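Local coordinates for protein sesquisabinene B synthase 2 (Santalum album, PDB 6A2A) that probably turns farnesyl diphosphate into the sandalwood sesquiterpene sesquisabinene B, as a terpene synthase that depends on magnesium or manganese, at residues D141-F146 / L164-A169; F152-C157 / R184-S189; M287-M292 / M304-G309; P296-V301 / L428-N433. One frame throughout, in Å; residues are numbered along the deposited sequence.

Contact 1: residues D141-F146 / L164-A169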
loop_
_atom_site.group_PDB
_atom_site.type_symbol
_atom_site.label_atom_id
_atom_site.label_comp_id
_atom_site.label_asym_id
_atom_site.label_seq_id
_atom_site.Cartn_x
_atom_site.Cartn_y
_atom_site.Cartn_z
ATOM N N ASP A 141 40.278 30.894 -17.641
ATOM C CA ASP A 141 41.443 31.322 -18.436
ATOM C C ASP A 141 41.950 30.305 -19.466
ATOM O O ASP A 141 42.630 30.694 -20.441
ATOM C CB ASP A 141 42.590 31.647 -17.433
ATOM C CG ASP A 141 42.163 32.682 -16.372
ATOM O OD1 ASP A 141 41.315 32.343 -15.468
ATOM O OD2 ASP A 141 42.682 33.820 -16.442
ATOM N N VAL A 142 41.715 29.024 -19.243
ATOM C CA VAL A 142 42.063 27.999 -20.244
ATOM C C VAL A 142 41.467 28.321 -21.622
ATOM O O VAL A 142 41.998 27.765 -22.636
ATOM C CB VAL A 142 41.675 26.571 -19.841
ATOM C CG1 VAL A 142 42.354 26.129 -18.560
ATOM C CG2 VAL A 142 40.153 26.388 -19.814
ATOM N N PHE A 143 40.418 29.142 -21.717
ATOM C CA PHE A 143 39.785 29.429 -23.005
ATOM C C PHE A 143 40.390 30.666 -23.640
ATOM O O PHE A 143 40.069 30.923 -24.790
ATOM C CB PHE A 143 38.261 29.560 -22.901
ATOM C CG PHE A 143 37.624 28.270 -22.496
ATOM C CD1 PHE A 143 37.541 27.196 -23.376
ATOM C CD2 PHE A 143 37.124 28.109 -21.215
ATOM C CE1 PHE A 143 36.974 26.005 -22.982
ATOM C CE2 PHE A 143 36.583 26.911 -20.823
ATOM C CZ PHE A 143 36.504 25.856 -21.703
ATOM N N GLU A 144 41.325 31.380 -22.954
ATOM C CA GLU A 144 41.729 32.727 -23.441
ATOM C C GLU A 144 42.409 32.615 -24.820
ATOM O O GLU A 144 42.278 33.503 -25.634
ATOM C CB GLU A 144 42.691 33.408 -22.458
ATOM C CG GLU A 144 43.190 34.760 -22.948
ATOM C CD GLU A 144 42.126 35.848 -22.948
ATOM O OE1 GLU A 144 42.027 36.603 -23.955
ATOM O OE2 GLU A 144 41.379 35.944 -21.931
ATOM N N ARG A 145 43.174 31.551 -24.990
ATOM C CA ARG A 145 43.940 31.317 -26.201
ATOM C C ARG A 145 43.115 31.071 -27.431
ATOM O O ARG A 145 43.624 31.099 -28.512
ATOM C CB ARG A 145 44.957 30.226 -26.017
ATOM C CG ARG A 145 44.448 28.867 -26.295
ATOM C CD ARG A 145 45.485 27.820 -26.028
ATOM N NE ARG A 145 46.185 28.045 -24.792
ATOM C CZ ARG A 145 47.503 28.021 -24.639
ATOM N NH1 ARG A 145 48.308 27.751 -25.643
ATOM N NH2 ARG A 145 48.005 28.251 -23.454
ATOM N N PHE A 146 41.825 30.866 -27.249
ATOM C CA PHE A 146 40.926 30.680 -28.358
ATOM C C PHE A 146 40.274 31.994 -28.735
ATOM O O PHE A 146 39.414 32.034 -29.548
ATOM C CB PHE A 146 39.911 29.577 -28.062
ATOM C CG PHE A 146 40.526 28.243 -27.829
ATOM C CD1 PHE A 146 40.919 27.463 -28.873
ATOM C CD2 PHE A 146 40.748 27.781 -26.570
ATOM C CE1 PHE A 146 41.478 26.246 -28.657
ATOM C CE2 PHE A 146 41.325 26.572 -26.354
ATOM C CZ PHE A 146 41.690 25.799 -27.399
ATOM N N LEU A 164 30.659 22.407 -30.203
ATOM C CA LEU A 164 29.659 21.737 -29.329
ATOM C C LEU A 164 30.298 21.482 -27.970
ATOM O O LEU A 164 29.642 21.662 -26.930
ATOM C CB LEU A 164 29.214 20.404 -29.943
ATOM C CG LEU A 164 28.240 19.561 -29.111
ATOM C CD1 LEU A 164 26.956 20.352 -28.866
ATOM C CD2 LEU A 164 27.900 18.254 -29.794
ATOM N N SER A 165 31.562 21.072 -27.938
ATOM C CA SER A 165 32.152 20.812 -26.608
ATOM C C SER A 165 32.296 22.123 -25.812
ATOM O O SER A 165 32.016 22.162 -24.566
ATOM C CB SER A 165 33.464 20.102 -26.765
ATOM O OG SER A 165 33.271 18.778 -27.211
ATOM N N LEU A 166 32.609 23.213 -26.460
ATOM C CA LEU A 166 32.716 24.509 -25.788
ATOM C C LEU A 166 31.354 24.941 -25.231
ATOM O O LEU A 166 31.236 25.412 -24.090
ATOM C CB LEU A 166 33.202 25.548 -26.789
ATOM C CG LEU A 166 33.341 26.983 -26.291
ATOM C CD1 LEU A 166 34.363 27.050 -25.175
ATOM C CD2 LEU A 166 33.729 27.901 -27.414
ATOM N N TYR A 167 30.329 24.810 -26.087
ATOM C CA TYR A 167 28.959 25.089 -25.688
ATOM C C TYR A 167 28.651 24.309 -24.418
ATOM O O TYR A 167 28.151 24.921 -23.466
ATOM C CB TYR A 167 27.966 24.709 -26.788
ATOM C CG TYR A 167 26.506 24.787 -26.390
ATOM C CD1 TYR A 167 25.792 25.963 -26.537
ATOM C CD2 TYR A 167 25.827 23.658 -26.020
ATOM C CE1 TYR A 167 24.429 26.027 -26.282
ATOM C CE2 TYR A 167 24.480 23.708 -25.687
ATOM C CZ TYR A 167 23.767 24.886 -25.878
ATOM O OH TYR A 167 22.423 24.891 -25.584
ATOM N N GLU A 168 28.849 22.998 -24.396
ATOM C CA GLU A 168 28.452 22.189 -23.295
ATOM C C GLU A 168 29.250 22.584 -22.034
ATOM O O GLU A 168 28.717 22.604 -20.933
ATOM C CB GLU A 168 28.678 20.712 -23.539
ATOM C CG GLU A 168 27.822 20.135 -24.661
ATOM C CD GLU A 168 26.340 19.941 -24.337
ATOM O OE1 GLU A 168 25.820 20.609 -23.381
ATOM O OE2 GLU A 168 25.708 19.066 -24.993
ATOM N N ALA A 169 30.532 22.886 -22.224
ATOM C CA ALA A 169 31.414 23.255 -21.089
ATOM C C ALA A 169 31.006 24.575 -20.426
ATOM O O ALA A 169 31.168 24.701 -19.167
ATOM C CB ALA A 169 32.852 23.336 -21.577
#

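Contact 2: residues F152-C157 / R184-S189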
loop_
_atom_site.group_PDB
_atom_site.type_symbol
_atom_site.label_atom_id
_atom_site.label_comp_id
_atom_site.label_asym_id
_atom_site.label_seq_id
_atom_site.Cartn_x
_atom_site.Cartn_y
_atom_site.Cartn_z
ATOM N N PHE A 152 36.027 35.408 -29.438
ATOM C CA PHE A 152 36.430 34.094 -29.844
ATOM C C PHE A 152 36.763 34.163 -31.347
ATOM O O PHE A 152 36.185 34.929 -32.043
ATOM C CB PHE A 152 35.318 33.078 -29.548
ATOM C CG PHE A 152 35.404 32.535 -28.151
ATOM C CD1 PHE A 152 36.228 31.468 -27.860
ATOM C CD2 PHE A 152 34.716 33.147 -27.117
ATOM C CE1 PHE A 152 36.381 31.014 -26.569
ATOM C CE2 PHE A 152 34.883 32.693 -25.826
ATOM C CZ PHE A 152 35.692 31.640 -25.552
ATOM N N LYS A 153 37.693 33.372 -31.757
ATOM C CA LYS A 153 38.225 33.437 -33.153
ATOM C C LYS A 153 37.239 32.795 -34.135
ATOM O O LYS A 153 36.875 31.617 -33.947
ATOM C CB LYS A 153 39.547 32.697 -33.190
ATOM C CG LYS A 153 40.689 33.415 -32.502
ATOM C CD LYS A 153 41.887 32.518 -32.417
ATOM C CE LYS A 153 43.054 33.206 -31.751
ATOM N NZ LYS A 153 44.159 32.254 -31.529
ATOM N N ASN A 154 36.858 33.557 -35.143
ATOM C CA ASN A 154 35.790 33.165 -36.047
ATOM C C ASN A 154 36.144 31.851 -36.751
ATOM O O ASN A 154 35.253 31.049 -37.114
ATOM C CB ASN A 154 35.436 34.245 -37.055
ATOM C CG ASN A 154 33.967 34.182 -37.415
ATOM O OD1 ASN A 154 33.117 34.168 -36.524
ATOM N ND2 ASN A 154 33.662 34.060 -38.701
ATOM N N GLN A 155 37.425 31.549 -36.853
ATOM C CA GLN A 155 37.836 30.366 -37.564
ATOM C C GLN A 155 37.452 29.084 -36.828
ATOM O O GLN A 155 37.450 27.979 -37.429
ATOM C CB GLN A 155 39.343 30.391 -37.754
ATOM C CG GLN A 155 39.832 29.466 -38.840
ATOM C CD GLN A 155 41.207 29.893 -39.300
ATOM O OE1 GLN A 155 41.475 29.976 -40.498
ATOM N NE2 GLN A 155 42.084 30.193 -38.349
ATOM N N LEU A 156 37.135 29.176 -35.530
ATOM C CA LEU A 156 36.757 28.011 -34.805
ATOM C C LEU A 156 35.455 27.438 -35.378
ATOM O O LEU A 156 35.128 26.333 -35.061
ATOM C CB LEU A 156 36.554 28.333 -33.321
ATOM C CG LEU A 156 37.825 28.706 -32.562
ATOM C CD1 LEU A 156 37.446 29.192 -31.161
ATOM C CD2 LEU A 156 38.810 27.545 -32.467
ATOM N N CYS A 157 34.712 28.201 -36.127
ATOM C CA CYS A 157 33.482 27.687 -36.765
ATOM C C CYS A 157 33.748 26.573 -37.800
ATOM O O CYS A 157 32.805 25.997 -38.355
ATOM C CB CYS A 157 32.698 28.842 -37.373
ATOM S SG CYS A 157 33.305 29.381 -38.985
ATOM N N ARG A 184 29.546 30.750 -24.349
ATOM C CA ARG A 184 28.148 30.344 -24.589
ATOM C C ARG A 184 27.518 31.131 -25.736
ATOM O O ARG A 184 26.893 30.527 -26.646
ATOM C CB ARG A 184 27.296 30.494 -23.320
ATOM C CG ARG A 184 25.826 30.171 -23.552
ATOM C CD ARG A 184 24.902 30.497 -22.372
ATOM N NE ARG A 184 24.853 31.939 -22.190
ATOM C CZ ARG A 184 24.077 32.756 -22.882
ATOM N NH1 ARG A 184 23.259 32.279 -23.805
ATOM N NH2 ARG A 184 24.110 34.061 -22.653
ATOM N N THR A 185 27.643 32.457 -25.756
ATOM C CA THR A 185 27.042 33.274 -26.765
ATOM C C THR A 185 27.656 32.919 -28.140
ATOM O O THR A 185 26.923 32.770 -29.095
ATOM C CB THR A 185 27.240 34.775 -26.457
ATOM O OG1 THR A 185 26.564 35.045 -25.222
ATOM C CG2 THR A 185 26.652 35.685 -27.513
ATOM N N PHE A 186 28.954 32.733 -28.180
ATOM C CA PHE A 186 29.659 32.484 -29.444
ATOM C C PHE A 186 29.260 31.096 -29.973
ATOM O O PHE A 186 28.821 31.026 -31.107
ATOM C CB PHE A 186 31.164 32.552 -29.232
ATOM C CG PHE A 186 31.979 32.153 -30.429
ATOM C CD1 PHE A 186 32.164 33.047 -31.471
ATOM C CD2 PHE A 186 32.580 30.921 -30.468
ATOM C CE1 PHE A 186 32.944 32.682 -32.559
ATOM C CE2 PHE A 186 33.377 30.574 -31.541
ATOM C CZ PHE A 186 33.549 31.463 -32.576
ATOM N N ALA A 187 29.381 30.085 -29.137
ATOM C CA ALA A 187 29.110 28.676 -29.546
ATOM C C ALA A 187 27.643 28.504 -29.929
ATOM O O ALA A 187 27.350 27.822 -30.972
ATOM C CB ALA A 187 29.486 27.697 -28.492
ATOM N N THR A 188 26.716 29.116 -29.166
ATOM C CA THR A 188 25.296 29.061 -29.490
ATOM C C THR A 188 25.050 29.634 -30.883
ATOM O O THR A 188 24.335 29.049 -31.711
ATOM C CB THR A 188 24.401 29.770 -28.448
ATOM O OG1 THR A 188 24.650 29.228 -27.153
ATOM C CG2 THR A 188 22.927 29.615 -28.760
ATOM N N SER A 189 25.593 30.826 -31.138
ATOM C CA SER A 189 25.358 31.524 -32.379
ATOM C C SER A 189 25.917 30.708 -33.551
ATOM O O SER A 189 25.245 30.515 -34.570
ATOM C CB SER A 189 25.986 32.922 -32.352
ATOM O OG SER A 189 25.871 33.504 -33.653
#

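Contact 3: residues M287-M292 / M304-G309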
loop_
_atom_site.group_PDB
_atom_site.type_symbol
_atom_site.label_atom_id
_atom_site.label_comp_id
_atom_site.label_asym_id
_atom_site.label_seq_id
_atom_site.Cartn_x
_atom_site.Cartn_y
_atom_site.Cartn_z
ATOM N N MET A 287 6.829 10.296 -13.497
ATOM C CA MET A 287 7.799 10.548 -14.573
ATOM C C MET A 287 8.789 11.645 -14.163
ATOM O O MET A 287 9.975 11.534 -14.536
ATOM C CB MET A 287 7.095 10.884 -15.884
ATOM C CG MET A 287 6.375 9.700 -16.460
ATOM S SD MET A 287 5.556 10.091 -18.024
ATOM C CE MET A 287 6.903 10.788 -18.968
ATOM N N TYR A 288 8.343 12.673 -13.462
ATOM C CA TYR A 288 9.212 13.712 -12.995
ATOM C C TYR A 288 10.119 13.145 -11.913
ATOM O O TYR A 288 11.305 13.453 -11.884
ATOM C CB TYR A 288 8.397 14.887 -12.439
ATOM C CG TYR A 288 9.199 16.153 -12.243
ATOM C CD1 TYR A 288 10.169 16.258 -11.252
ATOM C CD2 TYR A 288 8.933 17.283 -12.988
ATOM C CE1 TYR A 288 10.887 17.434 -11.062
ATOM C CE2 TYR A 288 9.611 18.474 -12.782
ATOM C CZ TYR A 288 10.630 18.536 -11.848
ATOM O OH TYR A 288 11.272 19.739 -11.671
ATOM N N ALA A 289 9.601 12.274 -11.032
ATOM C CA ALA A 289 10.413 11.751 -9.954
ATOM C C ALA A 289 11.613 10.993 -10.553
ATOM O O ALA A 289 12.729 11.080 -10.019
ATOM C CB ALA A 289 9.612 10.850 -9.043
ATOM N N ILE A 290 11.399 10.257 -11.633
ATOM C CA ILE A 290 12.507 9.547 -12.290
ATOM C C ILE A 290 13.609 10.530 -12.732
ATOM O O ILE A 290 14.800 10.156 -12.737
ATOM C CB ILE A 290 11.987 8.712 -13.455
ATOM C CG1 ILE A 290 11.222 7.487 -12.938
ATOM C CG2 ILE A 290 13.122 8.305 -14.400
ATOM C CD1 ILE A 290 10.472 6.754 -14.052
ATOM N N GLY A 291 13.270 11.742 -13.110
ATOM C CA GLY A 291 14.256 12.778 -13.362
ATOM C C GLY A 291 14.973 13.224 -12.091
ATOM O O GLY A 291 16.177 13.493 -12.108
ATOM N N MET A 292 14.256 13.321 -10.980
ATOM C CA MET A 292 14.827 13.718 -9.709
ATOM C C MET A 292 15.782 12.640 -9.189
ATOM O O MET A 292 16.842 12.984 -8.710
ATOM C CB MET A 292 13.739 13.990 -8.644
ATOM C CG MET A 292 14.276 14.332 -7.300
ATOM S SD MET A 292 12.860 14.558 -6.132
ATOM C CE MET A 292 13.744 15.137 -4.706
ATOM N N MET A 304 7.864 7.777 -2.362
ATOM C CA MET A 304 7.274 8.709 -1.472
ATOM C C MET A 304 7.293 10.084 -2.156
ATOM O O MET A 304 6.300 10.868 -2.035
ATOM C CB MET A 304 7.950 8.710 -0.103
ATOM C CG MET A 304 7.529 7.511 0.765
ATOM S SD MET A 304 8.305 7.541 2.375
ATOM C CE MET A 304 9.865 6.725 2.005
ATOM N N GLU A 305 8.357 10.413 -2.884
ATOM C CA GLU A 305 8.389 11.747 -3.509
ATOM C C GLU A 305 7.294 11.811 -4.590
ATOM O O GLU A 305 6.708 12.840 -4.818
ATOM C CB GLU A 305 9.762 12.036 -4.145
ATOM C CG GLU A 305 10.915 12.178 -3.162
ATOM C CD GLU A 305 10.827 13.387 -2.263
ATOM O OE1 GLU A 305 10.714 14.499 -2.782
ATOM O OE2 GLU A 305 10.883 13.213 -1.042
ATOM N N ALA A 306 7.089 10.705 -5.303
ATOM C CA ALA A 306 6.066 10.602 -6.345
ATOM C C ALA A 306 4.683 10.779 -5.717
ATOM O O ALA A 306 3.816 11.470 -6.299
ATOM C CB ALA A 306 6.199 9.276 -7.082
ATOM N N LYS A 307 4.448 10.227 -4.538
ATOM C CA LYS A 307 3.140 10.421 -3.875
ATOM C C LYS A 307 2.941 11.899 -3.532
ATOM O O LYS A 307 1.877 12.474 -3.829
ATOM C CB LYS A 307 3.030 9.609 -2.592
ATOM C CG LYS A 307 2.985 8.101 -2.757
ATOM C CD LYS A 307 2.783 7.425 -1.419
ATOM C CE LYS A 307 2.577 5.927 -1.532
ATOM N NZ LYS A 307 2.361 5.362 -0.163
ATOM N N VAL A 308 3.951 12.528 -2.932
ATOM C CA VAL A 308 3.838 13.968 -2.629
ATOM C C VAL A 308 3.566 14.765 -3.924
ATOM O O VAL A 308 2.668 15.648 -3.958
ATOM C CB VAL A 308 5.087 14.460 -1.894
ATOM C CG1 VAL A 308 5.024 15.934 -1.565
ATOM C CG2 VAL A 308 5.273 13.663 -0.613
ATOM N N GLY A 309 4.311 14.477 -5.009
ATOM C CA GLY A 309 4.107 15.218 -6.260
ATOM C C GLY A 309 2.715 15.046 -6.847
ATOM O O GLY A 309 2.120 16.020 -7.325
#

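Contact 4: residues P296-V301 / L428-N433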
loop_
_atom_site.group_PDB
_atom_site.type_symbol
_atom_site.label_atom_id
_atom_site.label_comp_id
_atom_site.label_asym_id
_atom_site.label_seq_id
_atom_site.Cartn_x
_atom_site.Cartn_y
_atom_site.Cartn_z
ATOM N N PRO A 296 17.780 2.465 -8.606
ATOM C CA PRO A 296 17.050 1.467 -7.902
ATOM C C PRO A 296 17.178 1.516 -6.377
ATOM O O PRO A 296 16.135 1.269 -5.674
ATOM C CB PRO A 296 17.642 0.152 -8.383
ATOM C CG PRO A 296 18.131 0.459 -9.745
ATOM C CD PRO A 296 18.478 1.924 -9.768
ATOM N N ASN A 297 18.352 1.846 -5.837
ATOM C CA ASN A 297 18.529 1.706 -4.402
ATOM C C ASN A 297 17.794 2.834 -3.657
ATOM O O ASN A 297 17.794 2.839 -2.427
ATOM C CB ASN A 297 19.991 1.682 -3.976
ATOM C CG ASN A 297 20.630 0.318 -4.185
ATOM O OD1 ASN A 297 19.943 -0.695 -4.330
ATOM N ND2 ASN A 297 21.952 0.295 -4.204
ATOM N N LEU A 298 17.241 3.792 -4.395
ATOM C CA LEU A 298 16.434 4.859 -3.784
ATOM C C LEU A 298 14.952 4.677 -4.133
ATOM O O LEU A 298 14.223 5.684 -4.061
ATOM C CB LEU A 298 16.936 6.214 -4.282
ATOM C CG LEU A 298 18.207 6.711 -3.594
ATOM C CD1 LEU A 298 18.834 7.880 -4.332
ATOM C CD2 LEU A 298 17.865 7.086 -2.163
ATOM N N GLY A 299 14.495 3.450 -4.422
ATOM C CA GLY A 299 13.110 3.150 -4.749
ATOM C C GLY A 299 12.101 3.676 -3.730
ATOM O O GLY A 299 11.103 4.291 -4.085
ATOM N N GLU A 300 12.286 3.356 -2.459
ATOM C CA GLU A 300 11.296 3.776 -1.469
ATOM C C GLU A 300 11.159 5.306 -1.401
ATOM O O GLU A 300 10.013 5.803 -1.216
ATOM C CB GLU A 300 11.640 3.268 -0.064
ATOM C CG GLU A 300 11.205 1.829 0.113
ATOM C CD GLU A 300 11.284 1.391 1.560
ATOM O OE1 GLU A 300 12.416 1.187 2.041
ATOM O OE2 GLU A 300 10.229 1.378 2.207
ATOM N N VAL A 301 12.277 5.998 -1.418
ATOM C CA VAL A 301 12.280 7.453 -1.369
ATOM C C VAL A 301 11.577 7.973 -2.622
ATOM O O VAL A 301 10.738 8.896 -2.544
ATOM C CB VAL A 301 13.703 7.997 -1.247
ATOM C CG1 VAL A 301 13.765 9.505 -1.437
ATOM C CG2 VAL A 301 14.299 7.602 0.093
ATOM N N LEU A 428 14.625 14.875 4.731
ATOM C CA LEU A 428 14.105 14.096 5.855
ATOM C C LEU A 428 14.330 12.585 5.683
ATOM O O LEU A 428 14.725 11.862 6.653
ATOM C CB LEU A 428 12.603 14.362 5.989
ATOM C CG LEU A 428 11.835 13.385 6.874
ATOM C CD1 LEU A 428 12.192 13.547 8.329
ATOM C CD2 LEU A 428 10.328 13.551 6.695
ATOM N N LEU A 429 14.082 12.090 4.492
ATOM C CA LEU A 429 14.064 10.645 4.231
ATOM C C LEU A 429 15.462 10.078 3.965
ATOM O O LEU A 429 15.566 8.835 3.909
ATOM C CB LEU A 429 13.181 10.373 3.007
ATOM C CG LEU A 429 11.701 10.715 3.209
ATOM C CD1 LEU A 429 10.942 10.516 1.914
ATOM C CD2 LEU A 429 11.076 9.858 4.295
ATOM N N THR A 430 16.458 10.927 3.737
ATOM C CA THR A 430 17.805 10.413 3.360
ATOM C C THR A 430 18.934 10.901 4.260
ATOM O O THR A 430 19.973 10.179 4.295
ATOM C CB THR A 430 18.156 10.787 1.921
ATOM O OG1 THR A 430 18.157 12.220 1.784
ATOM C CG2 THR A 430 17.203 10.117 0.965
ATOM N N VAL A 431 18.854 12.071 4.881
ATOM C CA VAL A 431 19.961 12.598 5.726
ATOM C C VAL A 431 20.309 11.589 6.844
ATOM O O VAL A 431 19.448 10.927 7.407
ATOM C CB VAL A 431 19.629 13.975 6.335
ATOM C CG1 VAL A 431 18.638 13.863 7.495
ATOM C CG2 VAL A 431 20.898 14.709 6.761
ATOM N N GLU A 432 21.600 11.427 7.127
ATOM C CA GLU A 432 21.981 10.600 8.302
ATOM C C GLU A 432 21.627 11.367 9.580
ATOM O O GLU A 432 21.895 12.546 9.678
ATOM C CB GLU A 432 23.483 10.273 8.284
ATOM C CG GLU A 432 23.880 9.249 7.227
ATOM C CD GLU A 432 23.026 7.983 7.110
ATOM O OE1 GLU A 432 22.461 7.744 6.015
ATOM O OE2 GLU A 432 22.932 7.223 8.103
ATOM N N ASN A 433 21.002 10.695 10.532
ATOM C CA ASN A 433 20.689 11.296 11.851
ATOM C C ASN A 433 19.827 12.566 11.730
ATOM O O ASN A 433 20.243 13.646 12.148
ATOM C CB ASN A 433 21.983 11.599 12.611
ATOM C CG ASN A 433 22.846 10.366 12.778
ATOM O OD1 ASN A 433 22.371 9.339 13.267
ATOM N ND2 ASN A 433 24.097 10.452 12.349
#

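Contact 1: residues D141-F146 / L164-A169
Phe143 and Leu166 make the close part of this contact. Leu166 CD1 lies 3.6 Å from CE1 of the Phe143 ring and 3.7 Å from its CD1, so a single methyl settles obliquely against one corner of the aromatic system. The two side chains lie alongside one another and run in opposing senses. Leu166 has its CG anti to the backbone N (chi1 178°), which throws the branched end across to the ring although its CB does not aim there. Phe143 CB is directed toward helix 160-170. Packing thins out one turn further on, where Phe143 CZ and Ala169 CB come no nearer than 4.4 Å; the short alanine leaves the large ring its place beside the helix.

The setting is the all-helical N-terminal domain of plant terpene synthases, an alpha-barrel related to those of the six-hairpin glycosidases. Here a 3-10 turn following helix 121-133 leans on helix 160-170, and Phe128 adds an edge-to-face partner for Phe143, while Leu180 of helix 178-192 also touches its side chain. An aromatic residue suits such a junction because one flat group can reach several helices.

The turn's other side is solvent-facing and polar. Asp141, Glu144 and Arg145 are all exposed, and Arg145 NH1 makes a salt bridge to Asp119 OD1. Along the turn itself, Glu144 N bonds to Asp141 O at 2.9 Å.

Contact 2: residues F152-C157 / R184-S189
Phe186 reaches out of helix 178-192 and gives up more surface here than any other residue, with Phe152 next. The CB of Phe152 sits over the centre of the Phe186 ring, 3.5 Å from the centroid and only 7° off the ring normal, a CH-pi contact of nearly ideal geometry. The rings themselves barely overlap: their planes are 24° from parallel, but the centroids are 5.4 Å apart. Phe152 therefore offers Phe186 its methylene, while its side chain also touches Ile179 and Ala183 of the same helix. In Phe186 the CG is anti to the backbone N (chi1 173°), which carries the ring outward to the loop.

This loop follows strand 151-152 of the small two-stranded hairpin in the N-terminal helical domain, and the aromatic pair fastens it to helix 178-192. Beyond the face contact, Leu156 CB stands at the edge of the Phe186 ring, 4.3 Å from CE2, and the Lys153 carbonyl O approaches CZ obliquely at 3.6 Å. With an alanine in place of Phe186, the CH-pi partner of Phe152 CB would be gone and the loop would probably be set free to shift against the helix.

Asn154 takes the rim. Its OD1 lies near the plane of the Phe186 ring, 4.2 Å from CE1, and accepts a hydrogen bond from Lys190 NZ. An amide suits this exposed corner, where one oxygen can skirt an aromatic edge and still hold a lysine one turn along the helix.

Contact 3: residues M287-M292 / M304-G309
Glu305 lies nearly perpendicular to Met292, and the end of each side chain meets the other: Met292 CE is 3.6 Å from Glu305 OE1, with Met292 SD 4.0 Å from the same oxygen. Glu305 is bent at chi2 (-67°), which folds its carboxylate back near its own helix. Met292, by contrast, is fully extended, its three torsions all close to 180°, and so spans the distance between the helices. Methionine suits this role, being long, flexible and unbranched. Its side chain also touches Phe524 and Val528 of helix 521-535.

Next comes Ala306, whose CB lies 4.2 Å from Ala289 CB. These are also the residues at which the backbones approach most closely, with 5.8 Å between their CA atoms. Two methyl groups are about all that such a spacing admits, which explains alanine on both sides.

Further along, Lys307 turns to another neighbour and makes a cation-pi contact with Trp266, and Val308 packs on helices 348-372 and 419-430. In this class I terpene synthase domain, the contact thus joins consecutive helices, 281-292 and 299-321, through Ala289 and Met292, about a turn apart on the first, and the adjacent Glu305 and Ala306 on the second.

No hydrogen bond links the two segments. Met292 offers the buried carboxylate no hydrogen-bond donor, which by itself would probably disfavour its charge; Thr425 and Ser426, which the Glu305 side chain also touches, may offset this.

Contact 4: residues P296-V301 / L428-N433
The start of helix 299-321, the helix that later supplies the magnesium ligands Asp316 and Asp320, is packed here through Val301 against Leu429 and Thr430, in the end region of helix 419-430. Both belong to the helical class I terpene synthase domain, whose metal-binding aspartates form the DDxxD motif.

Val301 is the central side chain. Its CG2 touches Thr430 CG2 at 3.9 Å and Leu429 CB at 4.2 Å, so one methyl is lodged against two successive residues. The beta-branch makes this possible: with CG1 anti to the backbone N (chi1 170°), CG2 is left facing Leu429 and Thr430. The side chain of Val301 stands roughly square to that of Thr430, whereas it runs counter to that of Leu429.

Thr430 has two kinds of branch, each with its own task. The hydroxyl OG1 lies between the backbone N and the carbonyl carbon (chi1 60°) and hydrogen-bonds to Ser426 O, four residues back, while CG2 meets the apolar partner. A threonine thereby satisfies its polar atom on the local backbone and still presents a methyl. Leu298, at the N-cap position, adds a looser touch, its CD2 standing 4.4 Å from Thr430 CG2.

Around this junction, the side chain of Leu429 packs on Ile364 and Trp367 of helix 348-372, Val301 rests on Leu293 of the preceding loop, and Pro296 leans on Val252 and Phe255 of helix 239-270.

In the fold
The contacts form two groups, one in each helical domain. Contacts 1 and 2 have centres 10 Å apart and share the hairpin region: Phe146 O and Lys153 N, 3.1 Å apart, probably form a hydrogen bond, and Tyr167 packs on Thr188 between the two successive helices. Contacts 3 and 4, with centres 13 Å apart, both use helix 299-321, and Met304 CE meets Leu429 CD1 at 3.9 Å. The groups do not touch; contacts 1 and 3 have centres about 35 Å apart and nearest atoms about 16 Å apart. All four lie away from the magnesium ligands, though contacts 3 and 4 pack earlier turns of the helix carrying Asp316 and Asp320.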